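Local coordinates for E3 SUMO-protein ligase SIZ1 (Saccharomyces cerevisiae, PDB 3I2D), which acts as a SUMO E3 ligase that attaches Smt3 to septins and PCNA, its SP-RING zinc finger engaging the E2 enzyme UBC9, at residues F73-L79 and G199-I205; L121-M125 and P136-P140; M259-S263 and Q272-L277. All coordinates share one frame. Residues are numbered along the deposited sequence.

Contact 1 of 3, residues F73-L79 and G199-I205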
ATOM      1  N   PHE A  73      -1.667  -2.884  -1.910  1.00 47.09           N
ATOM      2  CA  PHE A  73      -1.029  -3.220  -3.190  1.00 52.33           C
ATOM      3  C   PHE A  73      -0.571  -4.662  -3.371  1.00 52.67           C
ATOM      4  O   PHE A  73      -0.135  -5.053  -4.451  1.00 52.49           O
ATOM      5  CB  PHE A  73       0.125  -2.258  -3.488  1.00 42.69           C
ATOM      6  CG  PHE A  73      -0.334  -0.871  -3.780  1.00 51.04           C
ATOM      7  CD1 PHE A  73      -0.112   0.160  -2.870  1.00 47.55           C
ATOM      8  CD2 PHE A  73      -1.063  -0.607  -4.933  1.00 45.66           C
ATOM      9  CE1 PHE A  73      -0.611   1.429  -3.101  1.00 48.90           C
ATOM     10  CE2 PHE A  73      -1.570   0.665  -5.176  1.00 46.51           C
ATOM     11  CZ  PHE A  73      -1.343   1.686  -4.259  1.00 49.16           C
ATOM     12  N   TYR A  74      -0.643  -5.447  -2.309  1.00 50.97           N
ATOM     13  CA  TYR A  74      -0.307  -6.849  -2.419  1.00 48.32           C
ATOM     14  C   TYR A  74      -1.053  -7.581  -1.312  1.00 50.39           C
ATOM     15  O   TYR A  74      -1.352  -7.009  -0.264  1.00 55.50           O
ATOM     16  CB  TYR A  74       1.206  -7.064  -2.371  1.00 44.02           C
ATOM     17  CG  TYR A  74       1.920  -6.573  -1.135  1.00 54.89           C
ATOM     18  CD1 TYR A  74       1.718  -7.189   0.105  1.00 56.24           C
ATOM     19  CD2 TYR A  74       2.853  -5.537  -1.214  1.00 50.11           C
ATOM     20  CE1 TYR A  74       2.429  -6.791   1.231  1.00 55.07           C
ATOM     21  CE2 TYR A  74       3.566  -5.130  -0.097  1.00 52.23           C
ATOM     22  CZ  TYR A  74       3.349  -5.760   1.125  1.00 58.89           C
ATOM     23  OH  TYR A  74       4.028  -5.340   2.246  1.00 63.58           O
ATOM     24  N   LYS A  75      -1.395  -8.835  -1.562  1.00 47.81           N
ATOM     25  CA  LYS A  75      -2.147  -9.610  -0.597  1.00 53.77           C
ATOM     26  C   LYS A  75      -1.431 -10.924  -0.338  1.00 53.77           C
ATOM     27  O   LYS A  75      -1.165 -11.690  -1.271  1.00 49.89           O
ATOM     28  CB  LYS A  75      -3.551  -9.862  -1.156  1.00 61.33           C
ATOM     29  CG  LYS A  75      -4.611 -10.255  -0.144  1.00 70.73           C
ATOM     30  CD  LYS A  75      -6.000 -10.225  -0.785  1.00 75.52           C
ATOM     31  CE  LYS A  75      -6.288  -8.847  -1.396  1.00 79.36           C
ATOM     32  NZ  LYS A  75      -7.654  -8.696  -1.996  1.00 72.04           N
ATOM     33  N   ILE A  76      -1.101 -11.172   0.928  1.00 53.64           N
ATOM     34  CA  ILE A  76      -0.417 -12.402   1.301  1.00 55.86           C
ATOM     35  C   ILE A  76      -1.409 -13.542   1.104  1.00 57.55           C
ATOM     36  O   ILE A  76      -2.467 -13.579   1.738  1.00 58.42           O
ATOM     37  CB  ILE A  76       0.066 -12.336   2.755  1.00 54.46           C
ATOM     38  CG1 ILE A  76       1.195 -11.314   2.863  1.00 55.11           C
ATOM     39  CG2 ILE A  76       0.533 -13.694   3.211  1.00 55.18           C
ATOM     40  CD1 ILE A  76       1.712 -11.119   4.273  1.00 63.25           C
ATOM     41  N   GLN A  77      -1.062 -14.459   0.208  1.00 56.49           N
ATOM     42  CA  GLN A  77      -1.926 -15.579  -0.132  1.00 56.03           C
ATOM     43  C   GLN A  77      -1.517 -16.892   0.507  1.00 55.72           C
ATOM     44  O   GLN A  77      -2.310 -17.505   1.221  1.00 57.79           O
ATOM     45  CB  GLN A  77      -1.938 -15.752  -1.640  1.00 64.35           C
ATOM     46  CG  GLN A  77      -3.300 -15.814  -2.273  1.00 73.28           C
ATOM     47  CD  GLN A  77      -3.210 -15.580  -3.766  1.00 80.59           C
ATOM     48  OE1 GLN A  77      -2.511 -16.308  -4.478  1.00 87.54           O
ATOM     49  NE2 GLN A  77      -3.904 -14.551  -4.249  1.00 79.54           N
ATOM     50  N   ARG A  78      -0.287 -17.325   0.246  1.00 53.14           N
ATOM     51  CA  ARG A  78       0.206 -18.590   0.789  1.00 55.62           C
ATOM     52  C   ARG A  78       1.568 -18.446   1.421  1.00 52.35           C
ATOM     53  O   ARG A  78       2.381 -17.638   0.983  1.00 58.52           O
ATOM     54  CB  ARG A  78       0.339 -19.629  -0.320  1.00 57.93           C
ATOM     55  CG  ARG A  78      -0.085 -21.027   0.060  1.00 71.17           C
ATOM     56  CD  ARG A  78      -1.545 -21.257  -0.303  1.00 76.85           C
ATOM     57  NE  ARG A  78      -1.839 -20.808  -1.667  1.00 80.83           N
ATOM     58  CZ  ARG A  78      -1.175 -21.201  -2.756  1.00 80.74           C
ATOM     59  NH1 ARG A  78      -0.165 -22.062  -2.659  1.00 70.82           N
ATOM     60  NH2 ARG A  78      -1.521 -20.724  -3.949  1.00 76.87           N
ATOM     61  N   LEU A  79       1.821 -19.239   2.450  1.00 53.12           N
ATOM     62  CA  LEU A  79       3.125 -19.227   3.092  1.00 55.75           C
ATOM     63  C   LEU A  79       3.899 -20.433   2.593  1.00 55.39           C
ATOM     64  O   LEU A  79       3.388 -21.546   2.635  1.00 62.98           O
ATOM     65  CB  LEU A  79       3.017 -19.346   4.617  1.00 55.54           C
ATOM     66  CG  LEU A  79       4.418 -19.512   5.247  1.00 60.06           C
ATOM     67  CD1 LEU A  79       4.793 -18.276   6.057  1.00 58.20           C
ATOM     68  CD2 LEU A  79       4.455 -20.743   6.122  1.00 57.64           C
ATOM     69  N   GLY A 199       8.491 -16.422   3.891  1.00 54.77           N
ATOM     70  CA  GLY A 199       8.376 -16.414   2.448  1.00 53.47           C
ATOM     71  C   GLY A 199       6.903 -16.556   2.151  1.00 52.50           C
ATOM     72  O   GLY A 199       6.260 -17.482   2.631  1.00 55.46           O
ATOM     73  N   TYR A 200       6.350 -15.623   1.392  1.00 53.76           N
ATOM     74  CA  TYR A 200       4.931 -15.667   1.056  1.00 52.33           C
ATOM     75  C   TYR A 200       4.726 -15.461  -0.434  1.00 57.13           C
ATOM     76  O   TYR A 200       5.440 -14.666  -1.068  1.00 51.34           O
ATOM     77  CB  TYR A 200       4.149 -14.542   1.747  1.00 46.60           C
ATOM     78  CG  TYR A 200       3.957 -14.647   3.243  1.00 54.40           C
ATOM     79  CD1 TYR A 200       4.481 -13.679   4.099  1.00 53.26           C
ATOM     80  CD2 TYR A 200       3.171 -15.651   3.799  1.00 54.53           C
ATOM     81  CE1 TYR A 200       4.217 -13.701   5.474  1.00 47.36           C
ATOM     82  CE2 TYR A 200       2.903 -15.681   5.168  1.00 55.70           C
ATOM     83  CZ  TYR A 200       3.428 -14.702   5.996  1.00 53.21           C
ATOM     84  OH  TYR A 200       3.144 -14.720   7.345  1.00 64.71           O
ATOM     85  N   ILE A 201       3.758 -16.188  -0.990  1.00 54.76           N
ATOM     86  CA  ILE A 201       3.382 -15.992  -2.383  1.00 47.77           C
ATOM     87  C   ILE A 201       2.302 -14.934  -2.177  1.00 47.72           C
ATOM     88  O   ILE A 201       1.333 -15.159  -1.448  1.00 51.06           O
ATOM     89  CB  ILE A 201       2.750 -17.251  -3.023  1.00 45.74           C
ATOM     90  CG1 ILE A 201       3.832 -18.272  -3.357  1.00 52.47           C
ATOM     91  CG2 ILE A 201       2.051 -16.883  -4.309  1.00 52.62           C
ATOM     92  CD1 ILE A 201       3.295 -19.553  -3.921  1.00 58.33           C
ATOM     93  N   VAL A 202       2.492 -13.764  -2.768  1.00 44.27           N
ATOM     94  CA  VAL A 202       1.521 -12.694  -2.615  1.00 45.03           C
ATOM     95  C   VAL A 202       0.933 -12.344  -3.961  1.00 47.14           C
ATOM     96  O   VAL A 202       1.535 -12.596  -5.013  1.00 47.10           O
ATOM     97  CB  VAL A 202       2.165 -11.408  -2.020  1.00 44.98           C
ATOM     98  CG1 VAL A 202       2.890 -11.732  -0.696  1.00 44.75           C
ATOM     99  CG2 VAL A 202       3.129 -10.798  -3.033  1.00 34.58           C
ATOM    100  N   GLU A 203      -0.253 -11.760  -3.922  1.00 47.91           N
ATOM    101  CA  GLU A 203      -0.907 -11.360  -5.142  1.00 52.48           C
ATOM    102  C   GLU A 203      -0.748  -9.862  -5.330  1.00 52.32           C
ATOM    103  O   GLU A 203      -1.103  -9.072  -4.453  1.00 49.80           O
ATOM    104  CB  GLU A 203      -2.399 -11.711  -5.107  1.00 62.20           C
ATOM    105  CG  GLU A 203      -3.108 -11.381  -6.430  1.00 76.94           C
ATOM    106  CD  GLU A 203      -4.602 -11.662  -6.416  1.00 79.79           C
ATOM    107  OE1 GLU A 203      -4.987 -12.850  -6.336  1.00 87.71           O
ATOM    108  OE2 GLU A 203      -5.386 -10.687  -6.487  1.00 77.17           O
ATOM    109  N   MET A 204      -0.209  -9.481  -6.481  1.00 48.54           N
ATOM    110  CA  MET A 204      -0.028  -8.082  -6.816  1.00 52.52           C
ATOM    111  C   MET A 204      -1.403  -7.483  -7.019  1.00 57.82           C
ATOM    112  O   MET A 204      -2.208  -8.031  -7.778  1.00 63.82           O
ATOM    113  CB  MET A 204       0.733  -7.942  -8.128  1.00 54.18           C
ATOM    114  CG  MET A 204       2.116  -8.526  -8.141  1.00 61.71           C
ATOM    115  SD  MET A 204       3.211  -7.496  -7.195  1.00 76.56           S
ATOM    116  CE  MET A 204       2.859  -8.104  -5.524  1.00 55.67           C
ATOM    117  N   ILE A 205      -1.705  -6.393  -6.322  1.00 57.68           N
ATOM    118  CA  ILE A 205      -2.982  -5.738  -6.551  1.00 59.13           C
ATOM    119  C   ILE A 205      -2.599  -4.461  -7.244  1.00 56.21           C
ATOM    120  O   ILE A 205      -1.711  -3.727  -6.815  1.00 59.24           O
ATOM    121  CB  ILE A 205      -3.774  -5.434  -5.283  1.00 61.40           C
ATOM    122  CG1 ILE A 205      -4.320  -6.738  -4.697  1.00 53.49           C
ATOM    123  CG2 ILE A 205      -4.947  -4.499  -5.629  1.00 52.77           C
ATOM    124  CD1 ILE A 205      -5.254  -6.520  -3.520  1.00 68.27           C
TER
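A classic beta bulge interrupts an otherwise regular antiparallel pairing: Q77 and R78 both face I201, whose O accepts from Q77 N at 3.0 Å and from R78 N at 3.2 Å. The register thereby shifts by one. Before the bulge, K75 and E203 form a hydrogen-bonded pair, with K75 N to E203 O at 2.9 Å and E203 N to K75 O at 2.8 Å, and I205 N reaches F73 O at 2.8 Å. Beyond it, I201 N donates to R78 O at 2.8 Å. The two segments join edge strand 74-90 to strand 195-204 in one of the PINIT domain's two four-stranded antiparallel sheets, and their short axes run at 142°. On the face bearing Y74, I76, V202 and Y200, I76 CG2 makes a CH-pi contact 3.6 Å from the centroid of the Y200 ring, while L79 CD1 approaches Y200 CE2 at 3.3 Å and Y74 CB meets M204 CE at 3.7 Å. The face bearing K75, E203, R78 and I201 is more polar: here NE2 of bulge residue Q77 makes a weak hydrogen bond to E203 OE1 at 2.9 Å, and R78 forms a salt bridge with D106 of helix 104-111, against which I201 packs.

Contact 2 of 3, residues L121-M125 and P136-P140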
ATOM      1  N   LEU A 121       9.852 -12.023   0.295  1.00 51.88           N
ATOM      2  CA  LEU A 121      10.452 -12.429   1.542  1.00 47.30           C
ATOM      3  C   LEU A 121      10.242 -11.249   2.490  1.00 52.02           C
ATOM      4  O   LEU A 121      10.514 -10.096   2.136  1.00 47.34           O
ATOM      5  CB  LEU A 121      11.928 -12.711   1.350  1.00 49.46           C
ATOM      6  CG  LEU A 121      12.668 -13.128   2.614  1.00 51.06           C
ATOM      7  CD1 LEU A 121      12.007 -14.349   3.241  1.00 37.24           C
ATOM      8  CD2 LEU A 121      14.118 -13.392   2.246  1.00 50.40           C
ATOM      9  N   PHE A 122       9.703 -11.533   3.670  1.00 49.04           N
ATOM     10  CA  PHE A 122       9.457 -10.497   4.666  1.00 52.99           C
ATOM     11  C   PHE A 122      10.393 -10.691   5.840  1.00 51.98           C
ATOM     12  O   PHE A 122      10.907 -11.789   6.062  1.00 52.34           O
ATOM     13  CB  PHE A 122       8.019 -10.552   5.205  1.00 50.06           C
ATOM     14  CG  PHE A 122       6.984 -10.089   4.231  1.00 57.76           C
ATOM     15  CD1 PHE A 122       6.642 -10.870   3.135  1.00 55.81           C
ATOM     16  CD2 PHE A 122       6.356  -8.864   4.404  1.00 56.05           C
ATOM     17  CE1 PHE A 122       5.699 -10.441   2.234  1.00 47.41           C
ATOM     18  CE2 PHE A 122       5.409  -8.423   3.503  1.00 53.24           C
ATOM     19  CZ  PHE A 122       5.078  -9.215   2.416  1.00 57.05           C
ATOM     20  N   SER A 123      10.594  -9.624   6.599  1.00 44.56           N
ATOM     21  CA  SER A 123      11.439  -9.685   7.763  1.00 41.87           C
ATOM     22  C   SER A 123      10.855  -8.780   8.815  1.00 42.04           C
ATOM     23  O   SER A 123      10.322  -7.734   8.500  1.00 46.60           O
ATOM     24  CB  SER A 123      12.843  -9.230   7.417  1.00 43.57           C
ATOM     25  OG  SER A 123      13.663  -9.232   8.567  1.00 53.89           O
ATOM     26  N   GLY A 124      10.948  -9.188  10.070  1.00 45.20           N
ATOM     27  CA  GLY A 124      10.436  -8.373  11.152  1.00 44.57           C
ATOM     28  C   GLY A 124      11.207  -8.724  12.402  1.00 41.91           C
ATOM     29  O   GLY A 124      11.884  -9.741  12.438  1.00 48.09           O
ATOM     30  N   MET A 125      11.128  -7.897  13.430  1.00 48.00           N
ATOM     31  CA  MET A 125      11.850  -8.213  14.657  1.00 54.93           C
ATOM     32  C   MET A 125      10.987  -9.093  15.555  1.00 52.49           C
ATOM     33  O   MET A 125       9.767  -8.992  15.537  1.00 48.05           O
ATOM     34  CB  MET A 125      12.210  -6.942  15.427  1.00 56.81           C
ATOM     35  CG  MET A 125      12.919  -5.889  14.627  1.00 60.16           C
ATOM     36  SD  MET A 125      13.163  -4.453  15.676  1.00 70.24           S
ATOM     37  CE  MET A 125      14.935  -4.355  15.637  1.00 71.38           C
ATOM     38  N   PRO A 136       6.282  -4.122  11.558  1.00 52.99           N
ATOM     39  CA  PRO A 136       6.765  -3.265  10.462  1.00 47.91           C
ATOM     40  C   PRO A 136       7.710  -4.152   9.682  1.00 46.61           C
ATOM     41  O   PRO A 136       8.361  -5.021  10.265  1.00 44.85           O
ATOM     42  CB  PRO A 136       7.547  -2.161  11.172  1.00 42.90           C
ATOM     43  CG  PRO A 136       7.176  -2.310  12.656  1.00 45.29           C
ATOM     44  CD  PRO A 136       6.953  -3.786  12.824  1.00 50.06           C
ATOM     45  N   ILE A 137       7.793  -3.974   8.375  1.00 48.84           N
ATOM     46  CA  ILE A 137       8.728  -4.798   7.625  1.00 44.97           C
ATOM     47  C   ILE A 137      10.111  -4.228   7.880  1.00 46.10           C
ATOM     48  O   ILE A 137      10.396  -3.090   7.526  1.00 52.80           O
ATOM     49  CB  ILE A 137       8.436  -4.766   6.136  1.00 44.91           C
ATOM     50  CG1 ILE A 137       7.116  -5.487   5.867  1.00 47.87           C
ATOM     51  CG2 ILE A 137       9.590  -5.384   5.370  1.00 41.16           C
ATOM     52  CD1 ILE A 137       6.582  -5.292   4.459  1.00 40.91           C
ATOM     53  N   GLN A 138      10.971  -5.014   8.507  1.00 47.19           N
ATOM     54  CA  GLN A 138      12.303  -4.539   8.803  1.00 48.38           C
ATOM     55  C   GLN A 138      13.377  -5.613   8.803  1.00 51.11           C
ATOM     56  O   GLN A 138      13.390  -6.487   9.669  1.00 46.92           O
ATOM     57  CB  GLN A 138      12.312  -3.845  10.148  1.00 48.37           C
ATOM     58  CG  GLN A 138      13.528  -2.991  10.349  1.00 67.48           C
ATOM     59  CD  GLN A 138      13.597  -2.434  11.750  1.00 77.78           C
ATOM     60  OE1 GLN A 138      13.828  -3.173  12.710  1.00 79.41           O
ATOM     61  NE2 GLN A 138      13.377  -1.128  11.884  1.00 77.91           N
ATOM     62  N   PHE A 139      14.267  -5.526   7.814  1.00 47.95           N
ATOM     63  CA  PHE A 139      15.399  -6.424   7.655  1.00 46.01           C
ATOM     64  C   PHE A 139      16.602  -5.902   8.447  1.00 49.66           C
ATOM     65  O   PHE A 139      16.739  -4.704   8.659  1.00 60.01           O
ATOM     66  CB  PHE A 139      15.811  -6.482   6.191  1.00 44.36           C
ATOM     67  CG  PHE A 139      14.945  -7.353   5.355  1.00 45.17           C
ATOM     68  CD1 PHE A 139      13.647  -6.982   5.057  1.00 44.74           C
ATOM     69  CD2 PHE A 139      15.423  -8.567   4.880  1.00 39.92           C
ATOM     70  CE1 PHE A 139      12.837  -7.818   4.297  1.00 50.07           C
ATOM     71  CE2 PHE A 139      14.627  -9.397   4.129  1.00 39.71           C
ATOM     72  CZ  PHE A 139      13.328  -9.026   3.837  1.00 40.46           C
ATOM     73  N   PRO A 140      17.487  -6.791   8.910  1.00 50.25           N
ATOM     74  CA  PRO A 140      18.633  -6.253   9.646  1.00 48.95           C
ATOM     75  C   PRO A 140      19.609  -5.601   8.657  1.00 48.50           C
ATOM     76  O   PRO A 140      19.727  -6.053   7.526  1.00 46.86           O
ATOM     77  CB  PRO A 140      19.223  -7.489  10.311  1.00 47.98           C
ATOM     78  CG  PRO A 140      18.888  -8.583   9.338  1.00 55.42           C
ATOM     79  CD  PRO A 140      17.449  -8.260   8.997  1.00 51.90           C
TER
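F139 lays one face of its ring against S123, whose CB sits 3.3 Å from the ring centroid and only 9° off the ring normal, an almost ideal CH-pi contact. The same ring extends along the strand: its CZ lies 3.5 Å from L121 O, near the ring plane, and 4.3 Å from L121 CG. An aromatic side chain can thus pack closely on a strand even where the facing residue is a small serine. Polar bonds fix the crossing beside it. Q138 N donates to S123 O at 2.8 Å, and S123 OG donates to Q138 O at 3.0 Å, so one serine engages both backbone groups of one glutamine. The end-to-end directions of 121-125 and 136-140 differ by 92°, and the incoming chain therefore crosses the strand instead of pairing along it. Away from the F139 ring, I137 CD1 packs against F122 CE2 at 3.5 Å, with F68 and P168 close to both side chains. This is how the PINIT domain folds an irregular connection back over the strand it has just left. Strand 117-125 lies between strand 195-204, to which F122 and G124 are hydrogen-bonded, and the short strand 169-170, reached by L121; the returning segment leads on to strand 143-147 of the second sheet, with P140 packed against Y188 of strand 182-191 and V87 of strand 74-90.

Contact 3 of 3, residues M259-S263 and Q272-L277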
ATOM      1  N   MET A 259      -8.846  16.319 -14.104  1.00 55.54           N
ATOM      2  CA  MET A 259      -9.168  15.127 -13.329  1.00 52.95           C
ATOM      3  C   MET A 259     -10.104  14.257 -14.154  1.00 54.39           C
ATOM      4  O   MET A 259     -10.826  14.744 -15.035  1.00 53.41           O
ATOM      5  CB  MET A 259      -9.860  15.476 -12.004  1.00 48.39           C
ATOM      6  CG  MET A 259      -8.928  15.816 -10.849  1.00 46.77           C
ATOM      7  SD  MET A 259      -9.883  16.372  -9.391  1.00 48.84           S
ATOM      8  CE  MET A 259     -10.298  18.074  -9.796  1.00 36.36           C
ATOM      9  N   LYS A 260     -10.092  12.966 -13.849  1.00 55.30           N
ATOM     10  CA  LYS A 260     -10.933  12.004 -14.531  1.00 54.61           C
ATOM     11  C   LYS A 260     -11.742  11.243 -13.456  1.00 54.24           C
ATOM     12  O   LYS A 260     -12.835  10.746 -13.713  1.00 58.15           O
ATOM     13  CB  LYS A 260     -10.039  11.072 -15.364  1.00 47.42           C
ATOM     14  CG  LYS A 260     -10.760  10.291 -16.446  1.00 69.83           C
ATOM     15  CD  LYS A 260      -9.805   9.407 -17.290  1.00 75.11           C
ATOM     16  CE  LYS A 260      -8.810  10.235 -18.128  1.00 75.16           C
ATOM     17  NZ  LYS A 260      -9.480  11.150 -19.118  1.00 77.39           N
ATOM     18  N   TYR A 261     -11.199  11.159 -12.245  1.00 52.32           N
ATOM     19  CA  TYR A 261     -11.886  10.489 -11.134  1.00 54.59           C
ATOM     20  C   TYR A 261     -11.748  11.366  -9.888  1.00 54.33           C
ATOM     21  O   TYR A 261     -10.905  11.094  -9.031  1.00 58.91           O
ATOM     22  CB  TYR A 261     -11.264   9.124 -10.853  1.00 51.61           C
ATOM     23  CG  TYR A 261     -11.201   8.224 -12.053  1.00 56.50           C
ATOM     24  CD1 TYR A 261     -10.065   8.182 -12.860  1.00 56.87           C
ATOM     25  CD2 TYR A 261     -12.287   7.423 -12.396  1.00 64.27           C
ATOM     26  CE1 TYR A 261     -10.013   7.364 -13.976  1.00 60.73           C
ATOM     27  CE2 TYR A 261     -12.252   6.597 -13.514  1.00 63.68           C
ATOM     28  CZ  TYR A 261     -11.113   6.573 -14.299  1.00 68.01           C
ATOM     29  OH  TYR A 261     -11.082   5.757 -15.404  1.00 68.47           O
ATOM     30  N   PRO A 262     -12.597  12.406  -9.761  1.00 49.26           N
ATOM     31  CA  PRO A 262     -12.559  13.328  -8.628  1.00 50.02           C
ATOM     32  C   PRO A 262     -12.835  12.598  -7.343  1.00 51.66           C
ATOM     33  O   PRO A 262     -13.825  11.885  -7.236  1.00 55.91           O
ATOM     34  CB  PRO A 262     -13.662  14.336  -8.948  1.00 53.37           C
ATOM     35  CG  PRO A 262     -14.025  14.068 -10.370  1.00 58.71           C
ATOM     36  CD  PRO A 262     -13.855  12.593 -10.493  1.00 50.53           C
ATOM     37  N   SER A 263     -11.971  12.785  -6.357  1.00 45.78           N
ATOM     38  CA  SER A 263     -12.176  12.104  -5.109  1.00 43.94           C
ATOM     39  C   SER A 263     -11.522  12.725  -3.892  1.00 41.36           C
ATOM     40  O   SER A 263     -10.781  13.691  -3.981  1.00 43.54           O
ATOM     41  CB  SER A 263     -11.742  10.649  -5.267  1.00 49.25           C
ATOM     42  OG  SER A 263     -10.540  10.551  -5.996  1.00 56.13           O
ATOM     43  N   GLN A 272     -12.033  20.829  -3.004  1.00 59.26           N
ATOM     44  CA  GLN A 272     -11.006  20.323  -3.914  1.00 55.81           C
ATOM     45  C   GLN A 272     -10.796  18.818  -3.822  1.00 55.05           C
ATOM     46  O   GLN A 272     -10.506  18.283  -2.754  1.00 52.05           O
ATOM     47  CB  GLN A 272      -9.668  21.045  -3.669  1.00 57.04           C
ATOM     48  CG  GLN A 272      -8.517  20.665  -4.634  1.00 58.82           C
ATOM     49  CD  GLN A 272      -8.922  20.731  -6.110  1.00 67.22           C
ATOM     50  OE1 GLN A 272      -9.554  21.699  -6.552  1.00 71.46           O
ATOM     51  NE2 GLN A 272      -8.550  19.708  -6.878  1.00 50.26           N
ATOM     52  N   CYS A 273     -10.957  18.141  -4.956  1.00 51.60           N
ATOM     53  CA  CYS A 273     -10.749  16.706  -5.017  1.00 48.75           C
ATOM     54  C   CYS A 273      -9.423  16.490  -5.713  1.00 48.33           C
ATOM     55  O   CYS A 273      -8.730  17.448  -6.054  1.00 45.22           O
ATOM     56  CB  CYS A 273     -11.856  16.026  -5.819  1.00 54.33           C
ATOM     57  SG  CYS A 273     -13.487  16.205  -5.097  1.00 57.48           S
ATOM     58  N   PHE A 274      -9.061  15.232  -5.908  1.00 46.86           N
ATOM     59  CA  PHE A 274      -7.822  14.891  -6.599  1.00 50.70           C
ATOM     60  C   PHE A 274      -8.134  13.619  -7.373  1.00 51.21           C
ATOM     61  O   PHE A 274      -9.108  12.939  -7.067  1.00 51.60           O
ATOM     62  CB  PHE A 274      -6.686  14.656  -5.604  1.00 41.68           C
ATOM     63  CG  PHE A 274      -7.030  13.691  -4.532  1.00 41.82           C
ATOM     64  CD1 PHE A 274      -7.506  14.143  -3.308  1.00 39.60           C
ATOM     65  CD2 PHE A 274      -6.897  12.320  -4.747  1.00 34.99           C
ATOM     66  CE1 PHE A 274      -7.846  13.246  -2.302  1.00 38.26           C
ATOM     67  CE2 PHE A 274      -7.231  11.418  -3.757  1.00 40.70           C
ATOM     68  CZ  PHE A 274      -7.709  11.881  -2.522  1.00 35.83           C
ATOM     69  N   ASP A 275      -7.318  13.287  -8.365  1.00 51.33           N
ATOM     70  CA  ASP A 275      -7.600  12.118  -9.171  1.00 46.26           C
ATOM     71  C   ASP A 275      -7.296  10.799  -8.479  1.00 45.19           C
ATOM     72  O   ASP A 275      -6.141  10.515  -8.163  1.00 45.99           O
ATOM     73  CB  ASP A 275      -6.843  12.222 -10.488  1.00 47.80           C
ATOM     74  CG  ASP A 275      -7.312  11.196 -11.488  1.00 55.50           C
ATOM     75  OD1 ASP A 275      -6.742  10.086 -11.512  1.00 56.96           O
ATOM     76  OD2 ASP A 275      -8.279  11.485 -12.228  1.00 53.44           O
ATOM     77  N   ALA A 276      -8.327   9.980  -8.259  1.00 45.35           N
ATOM     78  CA  ALA A 276      -8.129   8.700  -7.567  1.00 47.34           C
ATOM     79  C   ALA A 276      -7.128   7.800  -8.275  1.00 49.12           C
ATOM     80  O   ALA A 276      -6.439   6.998  -7.641  1.00 50.73           O
ATOM     81  CB  ALA A 276      -9.459   7.958  -7.384  1.00 36.97           C
ATOM     82  N   LEU A 277      -7.030   7.925  -9.591  1.00 48.54           N
ATOM     83  CA  LEU A 277      -6.087   7.076 -10.289  1.00 47.97           C
ATOM     84  C   LEU A 277      -4.663   7.507 -10.000  1.00 46.55           C
ATOM     85  O   LEU A 277      -3.804   6.657  -9.746  1.00 49.09           O
ATOM     86  CB  LEU A 277      -6.337   7.077 -11.802  1.00 48.12           C
ATOM     87  CG  LEU A 277      -5.462   6.033 -12.496  1.00 47.16           C
ATOM     88  CD1 LEU A 277      -5.704   4.646 -11.900  1.00 38.98           C
ATOM     89  CD2 LEU A 277      -5.761   6.045 -13.962  1.00 54.34           C
TER
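Q272 opens the segment at the margin of the contact, its NE2 3.8 Å from M259 CE; it is also close in sequence and space to the zinc ligand H270. At C273 the chain turns its side chain toward 259-263: CB lies 3.2 Å from S263 O, 4.0 Å from P262 CB and 4.1 Å from M259 SD. This cysteine is not among the ligands of the bound zinc and here serves as packing, with V309 of helix 307-313 also against it. F274 then pairs with S263 as an antiparallel hydrogen-bonded pair, F274 N to S263 O and S263 N to F274 O both at 3.0 Å, and S263 O lies over one face of the phenyl ring. D275 does most to tie the strand to the preceding loop. Its OD2 accepts from K260 N at 2.8 Å and from Y261 N at 2.9 Å, while OD1 takes a weak capping bond from L277 N at 2.9 Å and another hydrogen bond from W278, making D275 the N-cap of helix 276-285. A276, the first helical residue, donates from its N to Y261 O at 2.9 Å, and L277 CB rests 4.0 Å from Y261 CD1. The whole is a beta hairpin running directly into a helix within the SP-RING zinc finger, a RING-like fold: the F274 side chain lies about 5 Å from the zinc ion, which is held by C268, H270, C291 and C294.

How the contacts relate
Contacts 1 and 2 belong to the PINIT domain and touch directly: Y74 OH lies 3.4 Å from I137 CD1, and Y200 CD1 lies 3.7 Å from F122 CD1. They share one sheet, in which strands 195-204 and 117-125 are neighbours, yet contact 1 is partly buried at an edge strand, and contact 2 is buried. Contact 3 is also buried, but it lies in the SP-RING, its centre about 28 Å from that of contact 1. Chemistry follows location: bulged antiparallel backbone pairing with one more polar face in contact 1, ring packing at a crossing in contact 2, and a helix-capping carboxylate in contact 3, where the neighbouring F274 side chain approaches the zinc.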